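Co-type Nitrile Hydratase beta subunit (Pseudomonas putida, PDB 3QYH) probably forms, with its alpha-subunit partner, a cobalt-dependent nitrile hydratase that hydrates nitriles to the corresponding amides. Local coordinates at residues 35-38 against 39-43. Sequence-based numbering, arbitrary orientation.
Sequences SLLP and ALLAN
Leu36, Leu37 and Pro38 bond through their carbonyls to the next turn of helix 28-43, an alpha-helix whose i to i+4 ladder continues past a proline kink. Leu40 N donates to Leu36 O and Leu41 N to Leu37 O, the latter nearly straight at 169° and 2.9 Å between N and O. Ala42 N reaches Pro38 O at the same length, but is tilted 33° from the carbonyl plane. The kink lies at Pro38, whose ring nitrogen carries no hydrogen for the preceding turn, although its carbonyl still serves the following one.

Among the side chains, Leu37 and Leu41 make the closest apolar contact. With CG anti to the backbone N (chi1 -151°), Leu37 extends CD2 along the helix to within 3.6 Å of Leu41 CD1. Were Leu41 cut back to an alanine, Leu37 CD2 would probably lose this neighbour and a gap would open beside Phe46, which both leucines touch. Leu36 CB and Leu40 CD1 meet more loosely, at 4.5 Å; both residues pack on Phe76 of helix 68-82 and on apolar side chains of the partner protein chain, so this face of the helix is packed against both. Leu40 CG lies 3.3 Å from Leu36 O, flanking that carbonyl's hydrogen bond.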
loop_
_atom_site.group_PDB
_atom_site.type_symbol
_atom_site.label_atom_id
_atom_site.label_comp_id
_atom_site.label_asym_id
_atom_site.label_seq_id
_atom_site.Cartn_x
_atom_site.Cartn_y
_atom_site.Cartn_z
ATOM N N SER B 35 8.411 13.099 -3.647
ATOM C CA SER B 35 7.687 13.986 -4.563
ATOM C C SER B 35 8.044 13.734 -6.036
ATOM O O SER B 35 7.296 14.108 -6.937
ATOM C CB SER B 35 7.887 15.467 -4.200
ATOM O OG SER B 35 9.234 15.835 -4.387
ATOM N N LEU B 36 9.169 13.077 -6.277
ATOM C CA LEU B 36 9.558 12.725 -7.640
ATOM C C LEU B 36 8.617 11.704 -8.265
ATOM O O LEU B 36 8.421 11.716 -9.498
ATOM C CB LEU B 36 10.986 12.175 -7.666
ATOM C CG LEU B 36 12.091 13.229 -7.549
ATOM C CD1 LEU B 36 13.461 12.538 -7.517
ATOM C CD2 LEU B 36 12.007 14.237 -8.695
ATOM N N LEU B 37 8.021 10.826 -7.452
ATOM C CA LEU B 37 7.200 9.762 -8.026
ATOM C C LEU B 37 5.992 10.273 -8.812
ATOM O O LEU B 37 5.800 9.895 -9.963
ATOM C CB LEU B 37 6.726 8.777 -6.963
ATOM C CG LEU B 37 6.459 7.319 -7.319
ATOM C CD1 LEU B 37 5.375 6.637 -6.473
ATOM C CD2 LEU B 37 6.486 6.887 -8.809
ATOM N N PRO B 38 5.162 11.124 -8.193
ATOM C CA PRO B 38 4.011 11.646 -8.950
ATOM C C PRO B 38 4.472 12.468 -10.148
ATOM O O PRO B 38 3.810 12.483 -11.200
ATOM C CB PRO B 38 3.302 12.571 -7.948
ATOM C CG PRO B 38 3.921 12.291 -6.632
ATOM C CD PRO B 38 5.234 11.669 -6.824
ATOM N N ALA B 39 5.593 13.166 -10.005
ATOM C CA ALA B 39 6.076 13.978 -11.128
ATOM C C ALA B 39 6.439 13.087 -12.332
ATOM O O ALA B 39 6.080 13.378 -13.473
ATOM C CB ALA B 39 7.262 14.855 -10.696
ATOM N N LEU B 40 7.117 11.978 -12.073
ATOM C CA LEU B 40 7.568 11.116 -13.147
ATOM C C LEU B 40 6.429 10.275 -13.707
ATOM O O LEU B 40 6.386 10.019 -14.903
ATOM C CB LEU B 40 8.737 10.233 -12.686
ATOM C CG LEU B 40 9.986 11.010 -12.276
ATOM C CD1 LEU B 40 11.028 10.091 -11.608
ATOM C CD2 LEU B 40 10.601 11.752 -13.482
ATOM N N LEU B 41 5.518 9.829 -12.850
ATOM C CA LEU B 41 4.330 9.133 -13.332
ATOM C C LEU B 41 3.503 10.079 -14.223
ATOM O O LEU B 41 2.977 9.652 -15.239
ATOM C CB LEU B 41 3.459 8.619 -12.176
ATOM C CG LEU B 41 3.982 7.415 -11.373
ATOM C CD1 LEU B 41 3.119 7.192 -10.103
ATOM C CD2 LEU B 41 4.026 6.163 -12.249
ATOM N N ALA B 42 3.383 11.344 -13.830
ATOM C CA ALA B 42 2.580 12.306 -14.599
ATOM C C ALA B 42 3.159 12.453 -16.014
ATOM O O ALA B 42 2.420 12.573 -16.983
ATOM C CB ALA B 42 2.501 13.650 -13.902
ATOM N N ASN B 43 4.485 12.448 -16.125
ATOM C CA ASN B 43 5.141 12.488 -17.428
ATOM C C ASN B 43 4.812 11.269 -18.288
ATOM O O ASN B 43 4.976 11.297 -19.496
ATOM C CB ASN B 43 6.670 12.519 -17.276
ATOM C CG ASN B 43 7.191 13.828 -16.720
ATOM O OD1 ASN B 43 6.510 14.842 -16.749
ATOM N ND2 ASN B 43 8.416 13.800 -16.201
#